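Local coordinates for protein fusion DH (Streptomyces sp. MJ635-86F5, PDB 6K97) that probably acts as the dehydratase domain of a polyketide synthase in cremimycin biosynthesis, here as an engineered fusion with a double hot dog fold, at residues Asp45-Phe50 and Ala116-Ala120; Ala200-Ala204 and Phe217-Arg221; Arg280-His286 and Ala315-Ser321; Ser291-His295 and Leu306-Ala311. The contacts are given in a common frame with arbitrary orientation. Residues are numbered along the deposited sequence.

Contact 1 (Asp45-Phe50 and Ala116-Ala120); sequences DGGYLF and AVGPA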
loop_
_atom_site.group_PDB
_atom_site.type_symbol
_atom_site.label_atom_id
_atom_site.label_comp_id
_atom_site.label_asym_id
_atom_site.label_seq_id
_atom_site.Cartn_x
_atom_site.Cartn_y
_atom_site.Cartn_z
ATOM N N ASP A 45 -2.367 -1.293 11.213
ATOM C CA ASP A 45 -3.279 -0.559 12.074
ATOM C C ASP A 45 -4.767 -0.935 11.834
ATOM O O ASP A 45 -5.639 -0.406 12.519
ATOM C CB ASP A 45 -2.981 0.957 12.005
ATOM C CG ASP A 45 -3.403 1.615 10.671
ATOM O OD1 ASP A 45 -3.755 0.921 9.656
ATOM O OD2 ASP A 45 -3.422 2.887 10.666
ATOM N N GLY A 46 -5.026 -1.884 10.914
ATOM C CA GLY A 46 -6.377 -2.358 10.561
ATOM C C GLY A 46 -6.987 -1.638 9.353
ATOM O O GLY A 46 -8.138 -1.883 8.964
ATOM N N GLY A 47 -6.225 -0.715 8.768
ATOM C CA GLY A 47 -6.654 0.034 7.588
ATOM C C GLY A 47 -6.336 -0.748 6.352
ATOM O O GLY A 47 -5.736 -1.810 6.455
ATOM N N TYR A 48 -6.766 -0.251 5.192
ATOM C CA TYR A 48 -6.460 -0.935 3.921
ATOM C C TYR A 48 -5.883 0.032 2.872
ATOM O O TYR A 48 -6.135 1.241 2.938
ATOM C CB TYR A 48 -7.711 -1.569 3.354
ATOM C CG TYR A 48 -8.234 -2.736 4.100
ATOM C CD1 TYR A 48 -9.061 -2.575 5.201
ATOM C CD2 TYR A 48 -7.905 -4.041 3.710
ATOM C CE1 TYR A 48 -9.536 -3.683 5.903
ATOM C CE2 TYR A 48 -8.392 -5.154 4.399
ATOM C CZ TYR A 48 -9.196 -4.973 5.491
ATOM O OH TYR A 48 -9.686 -6.074 6.167
ATOM N N LEU A 49 -5.115 -0.492 1.917
ATOM C CA LEU A 49 -4.639 0.286 0.758
ATOM C C LEU A 49 -4.997 -0.502 -0.501
ATOM O O LEU A 49 -4.714 -1.696 -0.567
ATOM C CB LEU A 49 -3.128 0.509 0.809
ATOM C CG LEU A 49 -2.547 1.246 -0.416
ATOM C CD1 LEU A 49 -2.960 2.725 -0.443
ATOM C CD2 LEU A 49 -1.032 1.164 -0.512
ATOM N N PHE A 50 -5.618 0.137 -1.484
ATOM C CA PHE A 50 -5.823 -0.487 -2.798
ATOM C C PHE A 50 -5.148 0.347 -3.874
ATOM O O PHE A 50 -5.187 1.577 -3.801
ATOM C CB PHE A 50 -7.282 -0.531 -3.120
ATOM C CG PHE A 50 -8.100 -1.174 -2.064
ATOM C CD1 PHE A 50 -8.500 -0.474 -0.965
ATOM C CD2 PHE A 50 -8.443 -2.483 -2.167
ATOM C CE1 PHE A 50 -9.277 -1.071 0.008
ATOM C CE2 PHE A 50 -9.196 -3.102 -1.169
ATOM C CZ PHE A 50 -9.622 -2.391 -0.089
ATOM N N ALA A 116 -7.433 4.658 0.026
ATOM C CA ALA A 116 -7.000 4.381 1.393
ATOM C C ALA A 116 -8.184 4.311 2.337
ATOM O O ALA A 116 -9.040 5.216 2.344
ATOM C CB ALA A 116 -6.060 5.437 1.865
ATOM N N VAL A 117 -8.207 3.251 3.170
ATOM C CA VAL A 117 -9.183 3.114 4.216
ATOM C C VAL A 117 -8.555 3.089 5.626
ATOM O O VAL A 117 -7.637 2.303 5.920
ATOM C CB VAL A 117 -9.930 1.835 3.984
ATOM C CG1 VAL A 117 -10.957 1.597 5.073
ATOM C CG2 VAL A 117 -10.587 1.898 2.625
ATOM N N GLY A 118 -9.075 3.915 6.508
ATOM C CA GLY A 118 -8.640 3.938 7.891
ATOM C C GLY A 118 -9.133 2.733 8.668
ATOM O O GLY A 118 -9.926 1.913 8.154
ATOM N N PRO A 119 -8.657 2.610 9.921
ATOM C CA PRO A 119 -9.139 1.600 10.873
ATOM C C PRO A 119 -10.547 1.881 11.324
ATOM O O PRO A 119 -11.004 3.002 11.204
ATOM C CB PRO A 119 -8.203 1.763 12.091
ATOM C CG PRO A 119 -7.255 2.887 11.762
ATOM C CD PRO A 119 -7.738 3.593 10.546
ATOM N N ALA A 120 -11.214 0.870 11.866
ATOM C CA ALA A 120 -12.576 0.993 12.350
ATOM C C ALA A 120 -12.655 1.721 13.681
ATOM O O ALA A 120 -11.874 1.446 14.551
ATOM C CB ALA A 120 -13.216 -0.388 12.486
#

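Contact 2 (Ala200-Ala204 and Phe217-Arg221); sequences AGLYA and FRGLR. With SO4 (sulfate ion), chain C.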
loop_
_atom_site.group_PDB
_atom_site.type_symbol
_atom_site.label_atom_id
_atom_site.label_comp_id
_atom_site.label_asym_id
_atom_site.label_seq_id
_atom_site.Cartn_x
_atom_site.Cartn_y
_atom_site.Cartn_z
ATOM N N ALA A 200 -33.584 9.072 -26.610
ATOM C CA ALA A 200 -32.583 9.563 -27.561
ATOM C C ALA A 200 -32.680 11.086 -27.615
ATOM O O ALA A 200 -31.664 11.785 -27.696
ATOM C CB ALA A 200 -32.786 8.966 -28.940
ATOM N N GLY A 201 -33.914 11.593 -27.588
ATOM C CA GLY A 201 -34.130 13.034 -27.472
ATOM C C GLY A 201 -33.533 13.660 -26.214
ATOM O O GLY A 201 -32.926 14.763 -26.262
ATOM N N LEU A 202 -33.650 12.958 -25.085
ATOM C CA LEU A 202 -32.981 13.437 -23.867
ATOM C C LEU A 202 -31.439 13.534 -24.071
ATOM O O LEU A 202 -30.792 14.565 -23.721
ATOM C CB LEU A 202 -33.286 12.517 -22.704
ATOM C CG LEU A 202 -32.575 12.883 -21.403
ATOM C CD1 LEU A 202 -33.071 14.223 -20.886
ATOM C CD2 LEU A 202 -32.810 11.803 -20.402
ATOM N N TYR A 203 -30.845 12.472 -24.625
ATOM C CA TYR A 203 -29.399 12.478 -24.847
ATOM C C TYR A 203 -28.975 13.578 -25.803
ATOM O O TYR A 203 -27.947 14.214 -25.577
ATOM C CB TYR A 203 -28.914 11.124 -25.297
ATOM C CG TYR A 203 -28.735 10.136 -24.187
ATOM C CD1 TYR A 203 -27.921 10.407 -23.131
ATOM C CD2 TYR A 203 -29.383 8.912 -24.201
ATOM C CE1 TYR A 203 -27.745 9.503 -22.109
ATOM C CE2 TYR A 203 -29.239 8.006 -23.167
ATOM C CZ TYR A 203 -28.399 8.298 -22.128
ATOM O OH TYR A 203 -28.195 7.374 -21.092
ATOM N N ALA A 204 -29.785 13.886 -26.821
ATOM C CA ALA A 204 -29.437 15.019 -27.714
ATOM C C ALA A 204 -29.391 16.367 -26.982
ATOM O O ALA A 204 -28.483 17.161 -27.173
ATOM C CB ALA A 204 -30.374 15.081 -28.881
ATOM N N PHE A 217 -21.844 5.136 -22.338
ATOM C CA PHE A 217 -22.556 5.882 -21.322
ATOM C C PHE A 217 -23.917 6.325 -21.761
ATOM O O PHE A 217 -24.547 7.058 -21.067
ATOM C CB PHE A 217 -21.732 7.070 -20.828
ATOM C CG PHE A 217 -20.636 6.666 -19.905
ATOM C CD1 PHE A 217 -19.473 6.093 -20.406
ATOM C CD2 PHE A 217 -20.778 6.794 -18.545
ATOM C CE1 PHE A 217 -18.473 5.673 -19.569
ATOM C CE2 PHE A 217 -19.788 6.359 -17.694
ATOM C CZ PHE A 217 -18.622 5.800 -18.216
ATOM N N ARG A 218 -24.419 5.830 -22.874
ATOM C CA ARG A 218 -25.801 6.142 -23.259
ATOM C C ARG A 218 -26.625 4.909 -22.910
ATOM O O ARG A 218 -27.176 4.258 -23.778
ATOM C CB ARG A 218 -25.906 6.459 -24.738
ATOM C CG ARG A 218 -25.321 7.788 -25.116
ATOM C CD ARG A 218 -25.968 8.347 -26.371
ATOM N NE ARG A 218 -25.647 7.497 -27.509
ATOM C CZ ARG A 218 -24.533 7.583 -28.242
ATOM N NH1 ARG A 218 -23.560 8.453 -27.966
ATOM N NH2 ARG A 218 -24.342 6.741 -29.245
ATOM N N GLY A 219 -26.708 4.611 -21.622
ATOM C CA GLY A 219 -27.340 3.394 -21.131
ATOM C C GLY A 219 -28.789 3.510 -20.728
ATOM O O GLY A 219 -29.426 2.516 -20.483
ATOM N N LEU A 220 -29.343 4.720 -20.725
ATOM C CA LEU A 220 -30.777 4.893 -20.473
ATOM C C LEU A 220 -31.596 4.425 -21.682
ATOM O O LEU A 220 -31.717 5.150 -22.616
ATOM C CB LEU A 220 -31.076 6.359 -20.123
ATOM C CG LEU A 220 -32.532 6.737 -19.833
ATOM C CD1 LEU A 220 -33.054 6.050 -18.594
ATOM C CD2 LEU A 220 -32.728 8.246 -19.687
ATOM N N ARG A 221 -32.173 3.235 -21.644
ATOM C CA ARG A 221 -32.963 2.702 -22.767
ATOM C C ARG A 221 -34.436 3.203 -22.818
ATOM O O ARG A 221 -35.010 3.259 -23.888
ATOM C CB ARG A 221 -33.010 1.143 -22.765
ATOM C CG ARG A 221 -31.752 0.278 -22.956
ATOM C CD ARG A 221 -30.436 0.779 -23.574
ATOM N NE ARG A 221 -30.524 1.797 -24.595
ATOM C CZ ARG A 221 -29.465 2.440 -25.092
ATOM N NH1 ARG A 221 -28.232 2.143 -24.680
ATOM N NH2 ARG A 221 -29.641 3.375 -26.023
HETATM S S SO4 C . -20.531 7.592 -30.157
HETATM O O1 SO4 C . -19.762 6.864 -29.098
HETATM O O2 SO4 C . -21.174 8.799 -29.586
HETATM O O3 SO4 C . -19.587 8.050 -31.213
HETATM O O4 SO4 C . -21.587 6.728 -30.781
#

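Contact 3 (Arg280-His286 and Ala315-Ser321); sequences RRVRVHH and AVVSVGS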
loop_
_atom_site.group_PDB
_atom_site.type_symbol
_atom_site.label_atom_id
_atom_site.label_comp_id
_atom_site.label_asym_id
_atom_site.label_seq_id
_atom_site.Cartn_x
_atom_site.Cartn_y
_atom_site.Cartn_z
ATOM N N ARG A 280 -24.917 9.837 -0.333
ATOM C CA ARG A 280 -25.179 9.352 1.031
ATOM C C ARG A 280 -25.886 8.010 0.995
ATOM O O ARG A 280 -26.877 7.858 0.270
ATOM C CB ARG A 280 -26.117 10.280 1.763
ATOM C CG ARG A 280 -25.568 11.644 2.098
ATOM C CD ARG A 280 -26.720 12.529 2.632
ATOM N NE ARG A 280 -26.208 13.849 2.975
ATOM C CZ ARG A 280 -25.456 14.106 4.045
ATOM N NH1 ARG A 280 -25.020 15.340 4.272
ATOM N NH2 ARG A 280 -25.134 13.149 4.900
ATOM N N ARG A 281 -25.414 7.069 1.820
ATOM C CA ARG A 281 -26.103 5.787 2.027
ATOM C C ARG A 281 -26.224 4.956 0.741
ATOM O O ARG A 281 -27.326 4.600 0.278
ATOM C CB ARG A 281 -27.453 5.986 2.746
ATOM C CG ARG A 281 -27.280 6.208 4.259
ATOM C CD ARG A 281 -28.423 6.956 4.982
ATOM N NE ARG A 281 -29.778 6.772 4.398
ATOM C CZ ARG A 281 -30.541 7.709 3.785
ATOM N NH1 ARG A 281 -31.748 7.353 3.342
ATOM N NH2 ARG A 281 -30.140 8.984 3.619
ATOM N N VAL A 282 -25.064 4.662 0.150
ATOM C CA VAL A 282 -25.000 3.769 -1.015
ATOM C C VAL A 282 -24.789 2.324 -0.521
ATOM O O VAL A 282 -23.835 2.065 0.188
ATOM C CB VAL A 282 -23.856 4.135 -1.950
ATOM C CG1 VAL A 282 -23.929 3.300 -3.178
ATOM C CG2 VAL A 282 -23.942 5.588 -2.346
ATOM N N ARG A 283 -25.742 1.445 -0.812
ATOM C CA ARG A 283 -25.775 0.079 -0.310
ATOM C C ARG A 283 -26.079 -0.808 -1.496
ATOM O O ARG A 283 -27.080 -0.607 -2.152
ATOM C CB ARG A 283 -26.876 -0.072 0.728
ATOM C CG ARG A 283 -26.868 -1.452 1.413
ATOM C CD ARG A 283 -27.961 -1.658 2.467
ATOM N NE ARG A 283 -27.425 -1.486 3.827
ATOM C CZ ARG A 283 -27.344 -0.319 4.466
ATOM N NH1 ARG A 283 -27.772 0.806 3.887
ATOM N NH2 ARG A 283 -26.818 -0.273 5.680
ATOM N N VAL A 284 -25.147 -1.690 -1.854
ATOM C CA VAL A 284 -25.333 -2.640 -2.922
ATOM C C VAL A 284 -25.699 -3.962 -2.297
ATOM O O VAL A 284 -24.976 -4.396 -1.435
ATOM C CB VAL A 284 -24.064 -2.873 -3.682
ATOM C CG1 VAL A 284 -24.267 -3.929 -4.742
ATOM C CG2 VAL A 284 -23.654 -1.591 -4.349
ATOM N N HIS A 285 -26.807 -4.593 -2.721
ATOM C CA HIS A 285 -27.223 -5.891 -2.140
ATOM C C HIS A 285 -26.702 -7.074 -2.978
ATOM O O HIS A 285 -26.538 -8.164 -2.464
ATOM C CB HIS A 285 -28.756 -5.978 -1.982
ATOM C CG HIS A 285 -29.372 -4.770 -1.346
ATOM N ND1 HIS A 285 -29.524 -4.641 0.016
ATOM C CD2 HIS A 285 -29.820 -3.612 -1.885
ATOM C CE1 HIS A 285 -30.080 -3.474 0.288
ATOM N NE2 HIS A 285 -30.242 -2.819 -0.848
ATOM N N HIS A 286 -26.484 -6.883 -4.279
ATOM C CA HIS A 286 -25.895 -7.934 -5.147
ATOM C C HIS A 286 -25.042 -7.272 -6.243
ATOM O O HIS A 286 -25.443 -6.344 -6.845
ATOM C CB HIS A 286 -26.982 -8.774 -5.803
ATOM C CG HIS A 286 -27.815 -9.540 -4.837
ATOM N ND1 HIS A 286 -29.093 -9.150 -4.477
ATOM C CD2 HIS A 286 -27.542 -10.640 -4.113
ATOM C CE1 HIS A 286 -29.598 -10.018 -3.629
ATOM N NE2 HIS A 286 -28.681 -10.934 -3.396
ATOM N N ALA A 315 -33.554 -6.997 -5.564
ATOM C CA ALA A 315 -33.035 -5.695 -5.181
ATOM C C ALA A 315 -31.509 -5.653 -5.434
ATOM O O ALA A 315 -30.803 -6.561 -5.048
ATOM C CB ALA A 315 -33.345 -5.469 -3.721
ATOM N N VAL A 316 -30.999 -4.636 -6.099
ATOM C CA VAL A 316 -29.578 -4.579 -6.408
ATOM C C VAL A 316 -28.904 -3.459 -5.645
ATOM O O VAL A 316 -27.893 -3.689 -4.981
ATOM C CB VAL A 316 -29.332 -4.345 -7.900
ATOM C CG1 VAL A 316 -27.883 -4.002 -8.207
ATOM C CG2 VAL A 316 -29.766 -5.544 -8.682
ATOM N N VAL A 317 -29.399 -2.236 -5.780
ATOM C CA VAL A 317 -28.741 -1.122 -5.119
ATOM C C VAL A 317 -29.719 -0.090 -4.736
ATOM O O VAL A 317 -30.734 0.107 -5.412
ATOM C CB VAL A 317 -27.646 -0.517 -6.007
ATOM C CG1 VAL A 317 -28.190 -0.121 -7.335
ATOM C CG2 VAL A 317 -26.984 0.671 -5.353
ATOM N N SER A 318 -29.438 0.564 -3.626
ATOM C CA SER A 318 -30.155 1.783 -3.258
ATOM C C SER A 318 -29.173 2.908 -2.873
ATOM O O SER A 318 -28.046 2.622 -2.430
ATOM C CB SER A 318 -31.153 1.474 -2.130
ATOM O OG SER A 318 -30.516 1.331 -0.910
ATOM N N VAL A 319 -29.616 4.161 -3.049
ATOM C CA VAL A 319 -28.814 5.366 -2.788
ATOM C C VAL A 319 -29.659 6.286 -1.976
ATOM O O VAL A 319 -30.670 6.795 -2.460
ATOM C CB VAL A 319 -28.385 6.055 -4.078
ATOM C CG1 VAL A 319 -27.460 7.230 -3.833
ATOM C CG2 VAL A 319 -27.694 5.060 -4.977
ATOM N N GLY A 320 -29.263 6.507 -0.726
ATOM C CA GLY A 320 -29.984 7.429 0.143
ATOM C C GLY A 320 -30.118 8.752 -0.540
ATOM O O GLY A 320 -31.174 9.325 -0.558
ATOM N N SER A 321 -29.049 9.254 -1.154
ATOM C CA SER A 321 -29.127 10.600 -1.710
ATOM C C SER A 321 -27.994 10.841 -2.680
ATOM O O SER A 321 -26.880 10.399 -2.432
ATOM C CB SER A 321 -29.081 11.638 -0.568
ATOM O OG SER A 321 -29.303 12.926 -1.086
HETATM O O HOH W 1 -29.496 3.238 0.822
#

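Contact 4 (Ser291-His295 and Leu306-Ala311); sequences SLRVH and LSAVDA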
loop_
_atom_site.group_PDB
_atom_site.type_symbol
_atom_site.label_atom_id
_atom_site.label_comp_id
_atom_site.label_asym_id
_atom_site.label_seq_id
_atom_site.Cartn_x
_atom_site.Cartn_y
_atom_site.Cartn_z
ATOM N N SER A 291 -28.354 -5.149 -15.879
ATOM C CA SER A 291 -29.323 -4.093 -16.126
ATOM C C SER A 291 -30.175 -3.807 -14.892
ATOM O O SER A 291 -30.166 -4.576 -13.941
ATOM C CB SER A 291 -30.198 -4.455 -17.325
ATOM O OG SER A 291 -31.055 -5.492 -17.029
ATOM N N LEU A 292 -30.914 -2.708 -14.943
ATOM C CA LEU A 292 -31.632 -2.205 -13.791
ATOM C C LEU A 292 -32.945 -1.513 -14.128
ATOM O O LEU A 292 -33.047 -0.841 -15.138
ATOM C CB LEU A 292 -30.753 -1.203 -13.077
ATOM C CG LEU A 292 -29.412 -1.656 -12.479
ATOM C CD1 LEU A 292 -28.817 -0.464 -11.783
ATOM C CD2 LEU A 292 -29.542 -2.753 -11.453
ATOM N N ARG A 293 -33.956 -1.722 -13.288
ATOM C CA ARG A 293 -35.153 -0.919 -13.267
ATOM C C ARG A 293 -35.022 -0.045 -12.045
ATOM O O ARG A 293 -34.853 -0.533 -10.912
ATOM C CB ARG A 293 -36.421 -1.770 -13.175
ATOM C CG ARG A 293 -36.588 -2.780 -14.322
ATOM C CD ARG A 293 -38.054 -3.185 -14.507
ATOM N NE ARG A 293 -38.908 -1.974 -14.520
ATOM C CZ ARG A 293 -39.418 -1.382 -15.588
ATOM N NH1 ARG A 293 -39.238 -1.871 -16.808
ATOM N NH2 ARG A 293 -40.138 -0.287 -15.416
ATOM N N VAL A 294 -35.133 1.259 -12.271
ATOM C CA VAL A 294 -34.737 2.230 -11.287
ATOM C C VAL A 294 -35.862 3.170 -10.890
ATOM O O VAL A 294 -36.485 3.791 -11.734
ATOM C CB VAL A 294 -33.610 3.055 -11.880
ATOM C CG1 VAL A 294 -33.212 4.156 -10.936
ATOM C CG2 VAL A 294 -32.426 2.168 -12.151
ATOM N N HIS A 295 -36.095 3.305 -9.604
ATOM C CA HIS A 295 -37.071 4.270 -9.099
ATOM C C HIS A 295 -36.297 5.461 -8.575
ATOM O O HIS A 295 -35.488 5.334 -7.640
ATOM C CB HIS A 295 -37.924 3.613 -7.995
ATOM C CG HIS A 295 -39.054 4.458 -7.488
ATOM N ND1 HIS A 295 -39.883 4.047 -6.459
ATOM C CD2 HIS A 295 -39.491 5.691 -7.840
ATOM C CE1 HIS A 295 -40.792 4.976 -6.216
ATOM N NE2 HIS A 295 -40.582 5.981 -7.045
ATOM N N LEU A 306 -32.479 7.078 -5.046
ATOM C CA LEU A 306 -32.920 6.010 -5.891
ATOM C C LEU A 306 -32.770 4.603 -5.341
ATOM O O LEU A 306 -32.073 4.323 -4.351
ATOM C CB LEU A 306 -32.248 6.134 -7.224
ATOM C CG LEU A 306 -30.739 6.012 -7.275
ATOM C CD1 LEU A 306 -30.350 4.580 -7.540
ATOM C CD2 LEU A 306 -30.207 6.895 -8.378
ATOM N N SER A 307 -33.454 3.719 -6.034
ATOM C CA SER A 307 -33.670 2.343 -5.594
ATOM C C SER A 307 -33.739 1.515 -6.882
ATOM O O SER A 307 -34.317 1.956 -7.878
ATOM C CB SER A 307 -34.994 2.358 -4.866
ATOM O OG SER A 307 -35.314 1.131 -4.377
ATOM N N ALA A 308 -33.108 0.359 -6.906
ATOM C CA ALA A 308 -33.079 -0.395 -8.137
ATOM C C ALA A 308 -33.096 -1.910 -7.989
ATOM O O ALA A 308 -32.332 -2.460 -7.233
ATOM C CB ALA A 308 -31.872 0.014 -8.908
ATOM N N VAL A 309 -33.906 -2.573 -8.787
ATOM C CA VAL A 309 -33.943 -4.014 -8.851
ATOM C C VAL A 309 -33.406 -4.428 -10.239
ATOM O O VAL A 309 -33.227 -3.570 -11.112
ATOM C CB VAL A 309 -35.390 -4.530 -8.623
ATOM C CG1 VAL A 309 -35.961 -3.984 -7.316
ATOM C CG2 VAL A 309 -36.311 -4.132 -9.787
ATOM N N ASP A 310 -33.051 -5.706 -10.418
ATOM C CA ASP A 310 -32.523 -6.195 -11.690
ATOM C C ASP A 310 -33.703 -6.729 -12.484
ATOM O O ASP A 310 -34.843 -6.622 -12.026
ATOM C CB ASP A 310 -31.443 -7.265 -11.476
ATOM C CG ASP A 310 -31.966 -8.544 -10.751
ATOM O OD1 ASP A 310 -33.208 -8.703 -10.535
ATOM O OD2 ASP A 310 -31.093 -9.382 -10.368
ATOM N N ALA A 311 -33.460 -7.319 -13.652
ATOM C CA ALA A 311 -34.554 -7.743 -14.554
ATOM C C ALA A 311 -35.460 -8.840 -13.974
ATOM O O ALA A 311 -36.569 -9.020 -14.454
ATOM C CB ALA A 311 -34.000 -8.199 -15.911
#

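Contact 1 (Asp45-Phe50 and Ala116-Ala120)
The isopropyl group of V117 lies against the CB of Y48 and the edge of the F50 ring: V117 CB is 4.1 Å from Y48 CB, and V117 CG2 comes to 4.2 Å from F50 CE1. A branched valine suits this buried place, as it fills the space beside the F50 ring. Helix 75-88 covers these side chains, with A85 and I88 against F50. Beneath them the backbones run antiparallel, and Y48 and V117 form a hydrogen-bonded pair: Y48 N donates to V117 O (2.8 Å) and V117 N to Y48 O (2.9 Å). L49 and A116, the next, non-hydrogen-bonded pair, put their side chains on the other face, where L49 meets L49 of the second subunit and A116 meets P44 of that subunit. Before the strand, D45 OD1 accepts from G47 N at 3.1 Å, an Asx turn. G46 suits the turn because a CB there would jam against the carbonyl oxygen of D45; G47 suits the close approach of the backbones, since a CB would collide with V117 O, 3.0 Å from G47 CA. P119 closes the end, its CB 3.4 Å from D45 O. R126 hydrogen-bonds to both G46 O and G118 O, tying the turn to the neighbouring strand. Lying in the N-terminal part of the fusion, this antiparallel sheet against a helix is the hot dog fold, its outer face meeting the second subunit.

Contact 2 (Ala200-Ala204 and Phe217-Arg221)
A200 starts this turn of helix 199-208, its carbonyl oxygen O accepting from A204 N at 3.0 Å. L202 then directs its side chain toward the strand, and its CD2 meets L220 CD2 at 3.6 Å, an apolar pair well suited to a buried spot. Y203 gives the most surface to the contact. Its OH reaches across and accepts a hydrogen bond from L220 N (2.9 Å), while the ring packs with CZ 3.9 Å from L220 CB. One face of the ring carries R218, whose CG lies 4.0 Å from the centroid and almost on the ring normal, a CH-pi contact made by the aliphatic part of the arginine. Within the protein, R218 NH1 hydrogen-bonds to Y213 O; the guanidinium also holds an incidental sulfate ion, probably from the crystallisation liquor, with R218 NH1 2.9 Å from sulfate O2 and R218 NH2 3.2 Å from sulfate O4. Both segments belong to the C-terminal hot dog part of the fusion. A tyrosine suits the site because it joins an apolar ring to a polar tip: the buried hydroxyl, also hydrogen-bonded to H260, ties the helix to the start of strand 220-226, and the ring face accepts the methylenes of R218.

Contact 3 (Arg280-His286 and Ala315-Ser321)
Backbone hydrogen bonds join strands 273-284 and 315-327 of the C-terminal hot dog part in antiparallel register. H285 N to V316 O is shortest (2.7 Å); R283 and S318 pair reciprocally, R283 N to S318 O 3.1 Å and S318 N to R283 O 3.0 Å. R280 N donates to S321 O, S321 N to R280 O and G320 N to R281 O, all at 2.9 Å. G320 and S321 both face R280, a classic bulge; a CB on G320 would clash with R280 O and R281 CZ. A water bridges R281 O (2.6 Å) and S318 OG (2.8 Å), and H286 ND1 donates to A315 O at 3.2 Å. On one face the valines pack, V282 CG2 on V319 CG1 (4.2 Å) and V284 CG2 on V317 CG2 (4.1 Å). On the other, R283 forms a salt bridge with E93 of the N-terminal part, across the engineered fusion. The chemistry is two-sided: valines on one face, arginines and serines, including buried S321 bonded to D299, on the other.

Contact 4 (Ser291-His295 and Leu306-Ala311)
The strands cross at 153° between their N-to-C directions, with axes 4.7 Å apart, so they are antiparallel with a marked twist. Two hydrogen-bonded pairs hold them. R293 N donates to V309 O at 2.9 Å and V309 N to R293 O at 3.1 Å; H295 N donates to S307 O at 2.8 Å and S307 N to H295 O at 3.1 Å. Between them V294 and A308 form the non-hydrogen-bonded pair, where A308 CA lies 3.3 Å from R293 O in a CA-H...O contact. Side chains then separate by face. V294 CG2 packs on A308 CB at 3.9 Å, L292 CD1 comes to 4.2 Å from the same CB, and V294 CG1 lies 4.3 Å from L306 CB; alanine's small size lets neighbours close over it, and helix 252-266 covers L292, V294 and L306. R293, H295, S307 and V309 share the other face, where R293 salt-bridges D233 and H295 hydrogen-bonds to D229 while stacking on Y231. The polar three suit this more open side, and V309 CG2 lies 4.1 Å from R293 CB. The pair is a beta hairpin, strands 291-298 and 303-309, whose apolar face backs onto the helix in the C-terminal hot dog fold.

In the fold
Contacts 1, 3 and 4 pair neighbouring strands of one antiparallel sheet, while contact 2 sets a helix against the start of one of its strands. Contact 2 is the most buried and rests on a tyrosine hydroxyl and ring; the others are partly buried and rely on backbone hydrogen bonds, with most apolar side chains turned to a helix-covered face in contacts 1 and 4, although L49 and A116 face the second subunit. Contact 4 is nested in the loop closed by contact 3, and they touch: V319 N lies 2.8 Å from L306 O, and V316 N 2.8 Å from A308 O. Contact 1, its centre about 39 Å from that of contact 2, belongs to the other hot dog and alone meets the second subunit.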